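Local coordinates for NDP-N-acetyl-D-galactosaminuronic acid dehydrogenase (Methanosarcina mazei Go1, PDB 3G79), which probably oxidises UDP-N-acetyl-D-mannosamine to the corresponding uronate, using two molecules of NAD+ for each sugar nucleotide, at residues 353-358 against 388-393; 357-362 against 418-423; 135-140 against 166-171. All coordinates share one frame; numbering follows the deposited sequence.

Contact 1. Residues 353-358 against 388-393; sequences GSKVAM and SVMVHD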
loop_
_atom_site.group_PDB
_atom_site.type_symbol
_atom_site.label_atom_id
_atom_site.label_comp_id
_atom_site.label_asym_id
_atom_site.label_seq_id
_atom_site.Cartn_x
_atom_site.Cartn_y
_atom_site.Cartn_z
ATOM N N GLY A 353 8.880 -32.509 24.226
ATOM C CA GLY A 353 8.834 -33.926 23.930
ATOM C C GLY A 353 8.097 -34.272 22.655
ATOM O O GLY A 353 8.082 -35.431 22.245
ATOM N N SER A 354 7.452 -33.276 22.051
ATOM C CA SER A 354 6.709 -33.474 20.810
ATOM C C SER A 354 7.641 -33.325 19.617
ATOM O O SER A 354 8.583 -32.540 19.656
ATOM C CB SER A 354 5.580 -32.434 20.681
ATOM O OG SER A 354 4.939 -32.205 21.917
ATOM N N LYS A 355 7.365 -34.048 18.543
ATOM C CA LYS A 355 8.128 -33.862 17.308
ATOM C C LYS A 355 7.393 -32.933 16.317
ATOM O O LYS A 355 6.211 -33.172 16.025
ATOM C CB LYS A 355 8.478 -35.212 16.660
ATOM C CG LYS A 355 8.903 -35.069 15.200
ATOM C CD LYS A 355 9.453 -36.375 14.650
ATOM C CE LYS A 355 9.870 -36.225 13.208
ATOM N NZ LYS A 355 10.454 -37.503 12.696
ATOM N N VAL A 356 8.115 -31.910 15.813
ATOM C CA VAL A 356 7.649 -30.963 14.783
ATOM C C VAL A 356 8.322 -31.190 13.414
ATOM O O VAL A 356 9.540 -31.226 13.302
ATOM C CB VAL A 356 7.913 -29.487 15.211
ATOM C CG1 VAL A 356 7.409 -28.490 14.163
ATOM C CG2 VAL A 356 7.270 -29.172 16.559
ATOM N N ALA A 357 7.522 -31.354 12.372
ATOM C CA ALA A 357 8.034 -31.412 10.988
ATOM C C ALA A 357 7.812 -30.062 10.346
ATOM O O ALA A 357 6.655 -29.632 10.111
ATOM C CB ALA A 357 7.345 -32.523 10.158
ATOM N N MET A 358 8.936 -29.382 10.138
ATOM C CA MET A 358 9.020 -28.158 9.375
ATOM C C MET A 358 9.026 -28.464 7.885
ATOM O O MET A 358 10.010 -28.982 7.325
ATOM C CB MET A 358 10.287 -27.410 9.765
ATOM C CG MET A 358 10.239 -26.954 11.236
ATOM S SD MET A 358 11.333 -25.635 11.659
ATOM C CE MET A 358 11.447 -25.864 13.359
ATOM N N SER A 388 11.575 -31.851 19.641
ATOM C CA SER A 388 12.575 -32.197 18.633
ATOM C C SER A 388 12.081 -31.790 17.240
ATOM O O SER A 388 10.880 -31.803 16.967
ATOM C CB SER A 388 12.996 -33.672 18.701
ATOM O OG SER A 388 12.714 -34.371 17.501
ATOM N N VAL A 389 13.021 -31.410 16.375
ATOM C CA VAL A 389 12.684 -30.833 15.101
ATOM C C VAL A 389 13.392 -31.472 13.886
ATOM O O VAL A 389 14.616 -31.668 13.885
ATOM C CB VAL A 389 12.943 -29.322 15.114
ATOM C CG1 VAL A 389 12.585 -28.742 13.792
ATOM C CG2 VAL A 389 12.143 -28.630 16.241
ATOM N N MET A 390 12.589 -31.777 12.861
ATOM C CA MET A 390 13.074 -32.176 11.543
ATOM C C MET A 390 12.552 -31.225 10.446
ATOM O O MET A 390 11.345 -30.974 10.337
ATOM C CB MET A 390 12.717 -33.637 11.251
ATOM C CG MET A 390 13.723 -34.655 11.867
ATOM S SD MET A 390 13.414 -36.424 11.602
ATOM C CE MET A 390 13.680 -36.553 9.846
ATOM N N VAL A 391 13.499 -30.703 9.662
ATOM C CA VAL A 391 13.339 -29.681 8.636
ATOM C C VAL A 391 13.393 -30.311 7.260
ATOM O O VAL A 391 14.347 -31.076 6.931
ATOM C CB VAL A 391 14.533 -28.698 8.669
ATOM C CG1 VAL A 391 14.432 -27.746 7.526
ATOM C CG2 VAL A 391 14.614 -27.919 9.993
ATOM N N HIS A 392 12.402 -29.975 6.443
ATOM C CA HIS A 392 12.339 -30.438 5.075
ATOM C C HIS A 392 12.333 -29.279 4.113
ATOM O O HIS A 392 11.771 -28.207 4.401
ATOM C CB HIS A 392 11.081 -31.263 4.849
ATOM C CG HIS A 392 10.897 -31.733 3.430
ATOM N ND1 HIS A 392 10.285 -30.962 2.463
ATOM C CD2 HIS A 392 11.205 -32.910 2.832
ATOM C CE1 HIS A 392 10.238 -31.639 1.325
ATOM N NE2 HIS A 392 10.793 -32.822 1.521
ATOM N N ASP A 393 12.937 -29.519 2.953
ATOM C CA ASP A 393 12.937 -28.560 1.862
ATOM C C ASP A 393 13.523 -29.211 0.605
ATOM O O ASP A 393 14.643 -29.762 0.646
ATOM C CB ASP A 393 13.720 -27.313 2.237
ATOM C CG ASP A 393 13.464 -26.174 1.292
ATOM O OD1 ASP A 393 12.641 -25.285 1.636
ATOM O OD2 ASP A 393 14.080 -26.190 0.199
#
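Met-358 and Val-389 meet on one face of a pair of parallel strands. In the methionine, chi1 of -65° sets CG anti to the carbonyl carbon, 3.9 Å from CG1 of Val-389; beyond it the chain is extended and passes the valine at a slant. Farther along the same face, Met-358 SD comes within 4.3 Å of CG2 of Val-391, and Val-356 packs more loosely beside Val-389. The other face, with Lys-355, Ala-357, Ser-388 and Met-390, is more mixed. There Lys-355, stretched to full length, brings NZ to 3.3 Å from SD of Met-390, whose chain bends at its last torsion.

Beneath these side chains the backbone fixes the register. Val-356 uses both its polar atoms, N donating to Ser-388 O at 3.0 Å and O accepting from Met-390 N at 3.1 Å, both bonds nearly straight. Met-358 does likewise: its N reaches Met-390 O at 2.9 Å, and its O receives His-392 N at 2.7 Å. Lys-355 and Ala-357 turn their backbone groups the other way, to Asp-416 and strand 417-420. Helix 375-385, the connection of this right-handed beta-alpha-beta unit, covers the face of Val-356, Met-358 and Val-389 with Tyr-378, Arg-379 and Cys-382, while helix 408-412 sets Val-411 and Glu-410 against the opposite one.

The chemistry is thus divided by face: apolar carbon and sulfur pack beneath the connecting helix, whereas on the lysine side a charged group sits beside a thioether, its hydrogen bond going to the Arg-413 carbonyl; the thioether is probably a weak partner for the charge.

Contact 2. Residues 357-362 against 418-423; sequences AMLGWA and IVVLAG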
loop_
_atom_site.group_PDB
_atom_site.type_symbol
_atom_site.label_atom_id
_atom_site.label_comp_id
_atom_site.label_asym_id
_atom_site.label_seq_id
_atom_site.Cartn_x
_atom_site.Cartn_y
_atom_site.Cartn_z
ATOM N N ALA A 357 7.522 -31.354 12.372
ATOM C CA ALA A 357 8.034 -31.412 10.988
ATOM C C ALA A 357 7.812 -30.062 10.346
ATOM O O ALA A 357 6.655 -29.632 10.111
ATOM C CB ALA A 357 7.345 -32.523 10.158
ATOM N N MET A 358 8.936 -29.382 10.138
ATOM C CA MET A 358 9.020 -28.158 9.375
ATOM C C MET A 358 9.026 -28.464 7.885
ATOM O O MET A 358 10.010 -28.982 7.325
ATOM C CB MET A 358 10.287 -27.410 9.765
ATOM C CG MET A 358 10.239 -26.954 11.236
ATOM S SD MET A 358 11.333 -25.635 11.659
ATOM C CE MET A 358 11.447 -25.864 13.359
ATOM N N LEU A 359 7.914 -28.147 7.236
ATOM C CA LEU A 359 7.829 -28.250 5.792
ATOM C C LEU A 359 8.188 -26.921 5.197
ATOM O O LEU A 359 7.362 -26.026 5.114
ATOM C CB LEU A 359 6.413 -28.619 5.394
ATOM C CG LEU A 359 6.087 -30.110 5.307
ATOM C CD1 LEU A 359 6.563 -30.885 6.515
ATOM C CD2 LEU A 359 4.581 -30.230 5.101
ATOM N N GLY A 360 9.440 -26.749 4.817
ATOM C CA GLY A 360 9.809 -25.478 4.210
ATOM C C GLY A 360 10.814 -24.678 5.000
ATOM O O GLY A 360 10.525 -24.214 6.124
ATOM N N TRP A 361 12.000 -24.527 4.403
ATOM C CA TRP A 361 13.081 -23.749 4.974
ATOM C C TRP A 361 13.384 -22.497 4.139
ATOM O O TRP A 361 13.612 -21.434 4.707
ATOM C CB TRP A 361 14.321 -24.618 5.117
ATOM C CG TRP A 361 15.459 -23.931 5.777
ATOM C CD1 TRP A 361 16.552 -23.439 5.174
ATOM C CD2 TRP A 361 15.621 -23.674 7.180
ATOM N NE1 TRP A 361 17.408 -22.907 6.100
ATOM C CE2 TRP A 361 16.858 -23.041 7.343
ATOM C CE3 TRP A 361 14.853 -23.950 8.311
ATOM C CZ2 TRP A 361 17.336 -22.644 8.585
ATOM C CZ3 TRP A 361 15.329 -23.571 9.534
ATOM C CH2 TRP A 361 16.561 -22.929 9.671
ATOM N N ALA A 362 13.408 -22.596 2.803
ATOM C CA ALA A 362 13.396 -21.374 1.986
ATOM C C ALA A 362 12.093 -20.617 2.240
ATOM O O ALA A 362 11.193 -21.161 2.853
ATOM C CB ALA A 362 13.532 -21.695 0.551
ATOM N N ILE A 418 2.611 -30.814 11.999
ATOM C CA ILE A 418 3.103 -30.546 10.666
ATOM C C ILE A 418 2.894 -29.051 10.381
ATOM O O ILE A 418 1.752 -28.542 10.401
ATOM C CB ILE A 418 2.422 -31.428 9.594
ATOM C CG1 ILE A 418 2.741 -32.892 9.800
ATOM C CG2 ILE A 418 2.868 -31.036 8.178
ATOM C CD1 ILE A 418 1.625 -33.784 9.381
ATOM N N VAL A 419 4.003 -28.364 10.117
ATOM C CA VAL A 419 4.047 -26.908 10.088
ATOM C C VAL A 419 4.621 -26.381 8.754
ATOM O O VAL A 419 5.743 -26.699 8.371
ATOM C CB VAL A 419 4.838 -26.388 11.280
ATOM C CG1 VAL A 419 4.767 -24.892 11.349
ATOM C CG2 VAL A 419 4.258 -26.989 12.577
ATOM N N VAL A 420 3.823 -25.603 8.036
ATOM C CA VAL A 420 4.154 -25.273 6.648
ATOM C C VAL A 420 4.666 -23.822 6.609
ATOM O O VAL A 420 3.947 -22.916 7.033
ATOM C CB VAL A 420 2.910 -25.490 5.720
ATOM C CG1 VAL A 420 3.232 -25.119 4.306
ATOM C CG2 VAL A 420 2.426 -26.959 5.753
ATOM N N LEU A 421 5.910 -23.611 6.147
ATOM C CA LEU A 421 6.514 -22.257 6.207
ATOM C C LEU A 421 6.947 -21.672 4.859
ATOM O O LEU A 421 7.178 -20.455 4.744
ATOM C CB LEU A 421 7.657 -22.167 7.236
ATOM C CG LEU A 421 7.253 -22.575 8.659
ATOM C CD1 LEU A 421 7.413 -24.069 8.829
ATOM C CD2 LEU A 421 8.072 -21.857 9.703
ATOM N N ALA A 422 7.060 -22.542 3.854
ATOM C CA ALA A 422 7.308 -22.116 2.487
ATOM C C ALA A 422 6.141 -22.598 1.683
ATOM O O ALA A 422 5.623 -23.674 1.942
ATOM C CB ALA A 422 8.551 -22.730 1.981
ATOM N N GLY A 423 5.698 -21.821 0.710
ATOM C CA GLY A 423 4.645 -22.290 -0.183
ATOM C C GLY A 423 5.059 -23.226 -1.325
ATOM O O GLY A 423 4.369 -23.272 -2.352
#
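Strands 357-359 and 418-420 run parallel, their short axes 4.9 Å apart at closest approach and inclined by 24°, with Val-419 N bonded to Ala-357 O, Leu-359 N to Val-419 O and Leu-421 N to Leu-359 O. Leu-359 carries most of the side-chain contact. Its CG is anti to the carbonyl carbon, beside the backbone N. From there the CD2 branch reaches CG2 of Ile-418 at 3.6 Å and CG2 of Val-420 at 4.0 Å, bridging two residues that stand on the same face of the neighbouring strand; CD1 touches only the isoleucine methyl, at 4.1 Å. Leu-408 and Val-412 of helix 408-412 close over this leucine, and Ile-446 of the next strand backs Ile-418 and Val-420. On the other face Met-358 and Val-419 are both covered by Tyr-378.

The two strands are the first and fourth of a six-stranded parallel sheet ordered 3-2-1-4-5-6, the Rossmann-type arrangement, here in the domain assigned to UDP binding. The order in which strands are added switches side between this pair, and the connections out of them lead to opposite sides of the sheet; folds of this kind commonly bind nucleotides at these C-terminal ends.

Just past the strand ends the two chains stay close at Gly-360. With phi 116° and psi 114° it adopts a backbone shape that suits glycine, and a CB there would collide with Ala-422 N. The methyl of Ala-422 lies 3.8 Å from the CA of Gly-360 and 3.2 Å from Ala-362 O. Beside it, Leu-421 sets CB 3.7 Å from Gly-360 O, a carbonyl that is hydrogen-bonded to Ser-375 OG at the start of helix 375-385.

Contact 3. Residues 135-140 against 166-171; sequences KYLKPG and SGLKAG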
loop_
_atom_site.group_PDB
_atom_site.type_symbol
_atom_site.label_atom_id
_atom_site.label_comp_id
_atom_site.label_asym_id
_atom_site.label_seq_id
_atom_site.Cartn_x
_atom_site.Cartn_y
_atom_site.Cartn_z
ATOM N N LYS A 135 41.957 7.740 -8.083
ATOM C CA LYS A 135 43.370 7.734 -8.372
ATOM C C LYS A 135 43.656 8.242 -9.749
ATOM O O LYS A 135 44.696 8.863 -9.962
ATOM C CB LYS A 135 43.923 6.317 -8.232
ATOM C CG LYS A 135 45.433 6.174 -8.389
ATOM C CD LYS A 135 46.041 5.272 -7.287
ATOM C CE LYS A 135 45.477 3.833 -7.326
ATOM N NZ LYS A 135 45.133 3.287 -5.963
ATOM N N TYR A 136 42.750 7.982 -10.698
ATOM C CA TYR A 136 43.059 8.314 -12.100
ATOM C C TYR A 136 42.089 9.355 -12.698
ATOM O O TYR A 136 42.189 9.745 -13.872
ATOM C CB TYR A 136 43.184 7.038 -12.939
ATOM C CG TYR A 136 44.362 6.168 -12.555
ATOM C CD1 TYR A 136 45.681 6.563 -12.858
ATOM C CD2 TYR A 136 44.179 4.956 -11.881
ATOM C CE1 TYR A 136 46.785 5.778 -12.498
ATOM C CE2 TYR A 136 45.294 4.150 -11.516
ATOM C CZ TYR A 136 46.584 4.576 -11.833
ATOM O OH TYR A 136 47.678 3.819 -11.500
ATOM N N LEU A 137 41.199 9.833 -11.834
ATOM C CA LEU A 137 40.186 10.821 -12.194
ATOM C C LEU A 137 40.768 12.082 -12.852
ATOM O O LEU A 137 41.783 12.634 -12.377
ATOM C CB LEU A 137 39.347 11.197 -10.958
ATOM C CG LEU A 137 38.074 12.011 -11.181
ATOM C CD1 LEU A 137 37.096 11.261 -12.098
ATOM C CD2 LEU A 137 37.441 12.295 -9.846
ATOM N N LYS A 138 40.122 12.522 -13.942
ATOM C CA LYS A 138 40.508 13.729 -14.675
ATOM C C LYS A 138 39.323 14.687 -14.745
ATOM O O LYS A 138 38.203 14.269 -14.617
ATOM C CB LYS A 138 41.031 13.395 -16.078
ATOM C CG LYS A 138 42.269 12.487 -16.091
ATOM C CD LYS A 138 43.625 13.212 -16.175
ATOM C CE LYS A 138 44.293 13.399 -14.804
ATOM N NZ LYS A 138 45.785 13.275 -14.851
ATOM N N PRO A 139 39.579 15.988 -14.916
ATOM C CA PRO A 139 38.530 17.009 -15.024
ATOM C C PRO A 139 37.531 16.709 -16.128
ATOM O O PRO A 139 37.942 16.334 -17.229
ATOM C CB PRO A 139 39.322 18.257 -15.425
ATOM C CG PRO A 139 40.701 18.032 -14.813
ATOM C CD PRO A 139 40.939 16.571 -14.786
ATOM N N GLY A 140 36.242 16.900 -15.855
ATOM C CA GLY A 140 35.212 16.637 -16.846
ATOM C C GLY A 140 34.732 15.196 -17.009
ATOM O O GLY A 140 33.727 14.933 -17.652
ATOM N N SER A 166 41.917 12.127 -6.028
ATOM C CA SER A 166 42.164 12.903 -7.215
ATOM C C SER A 166 42.699 14.267 -6.818
ATOM O O SER A 166 43.543 14.844 -7.503
ATOM C CB SER A 166 40.875 13.072 -8.022
ATOM O OG SER A 166 39.883 13.726 -7.241
ATOM N N GLY A 167 42.203 14.779 -5.700
ATOM C CA GLY A 167 42.410 16.164 -5.335
ATOM C C GLY A 167 41.598 17.133 -6.178
ATOM O O GLY A 167 42.066 18.243 -6.393
ATOM N N LEU A 168 40.409 16.735 -6.656
ATOM C CA LEU A 168 39.531 17.613 -7.449
ATOM C C LEU A 168 38.169 17.641 -6.773
ATOM O O LEU A 168 37.936 16.884 -5.853
ATOM C CB LEU A 168 39.333 17.100 -8.881
ATOM C CG LEU A 168 40.455 16.604 -9.815
ATOM C CD1 LEU A 168 39.885 15.590 -10.758
ATOM C CD2 LEU A 168 41.141 17.696 -10.623
ATOM N N LYS A 169 37.250 18.468 -7.255
ATOM C CA LYS A 169 35.983 18.648 -6.555
ATOM C C LYS A 169 34.807 18.116 -7.347
ATOM O O LYS A 169 34.665 18.402 -8.530
ATOM C CB LYS A 169 35.737 20.123 -6.216
ATOM C CG LYS A 169 36.757 20.717 -5.273
ATOM C CD LYS A 169 36.392 20.408 -3.856
ATOM C CE LYS A 169 37.480 20.857 -2.880
ATOM N NZ LYS A 169 37.127 20.453 -1.468
ATOM N N ALA A 170 33.957 17.357 -6.671
ATOM C CA ALA A 170 32.754 16.851 -7.280
ATOM C C ALA A 170 31.763 17.995 -7.529
ATOM O O ALA A 170 31.450 18.768 -6.650
ATOM C CB ALA A 170 32.141 15.784 -6.388
ATOM N N GLY A 171 31.274 18.102 -8.755
ATOM C CA GLY A 171 30.196 19.037 -9.043
ATOM C C GLY A 171 30.811 20.323 -9.492
ATOM O O GLY A 171 30.118 21.313 -9.732
#
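CG of the puckered Pro-139 ring lies 4.2 Å from CD2 of Leu-168, and the proline N is the same distance from the other branch, CD1. The flat group here, the Tyr-136 ring, does not touch segment 166-171, its side chain starting away from it; one of its faces carries CG of the adjacent Lys-135, 3.7 Å above the plane and displaced toward the rim.

Between proline and helix end sits Leu-137, the buried residue of the contact. It holds CG anti to the backbone N (chi1 -169°), and that carbon lies 4.0 Å from CD1 of Leu-168, the two side chains crossing obliquely. Leu-137 CB rests 3.8 Å from CB of Ser-166, and its CD2 methyl touches the serine hydroxyl oxygen. Leu-168 therefore fits into a corner formed by Leu-137 and Pro-139, with Phe-174 adding further cover to Leu-137.

Ser-166 is tied to the backbone of Leu-168. With chi1 at 59° its OG stands between the backbone N and the carbonyl carbon, where it accepts a bond from Leu-168 N at 3.1 Å and is also hydrogen-bonded to Leu-162 O one helical turn back. An alanine here would probably leave Leu-168 N without that acceptor and the turn less firmly tied to the helix.

The serine thus forms an ST turn at the end of helix 154-166, with Gly-167 leaving the helix at positive phi. The contact joins two successive helix-to-strand turns of the NAD-binding Rossmann domain, those leading into the neighbouring parallel strands 142-145 and 175-178, at the N-terminal ends of those strands.

In the fold
Contact 3 comes first along the chain, in the NAD-binding domain, and closes before contacts 1 and 2 open in the UDP-binding domain. Its centre is about 59 Å from that of contact 1 and about 53 Å from that of contact 2, on the opposite side of the chain's centre. The centres of contacts 1 and 2 are about 9 Å apart, and both use strand 355-359, which has 388-392 on one flank and 417-420 on the other. They also touch beyond the strand: Asp-393 OD1 accepts from Trp-361 N, tying the strand ends together. Both domains contain a Rossmann-type strand order, consistent with one holding the cofactor, the other the substrate's UDP, and reaction between them.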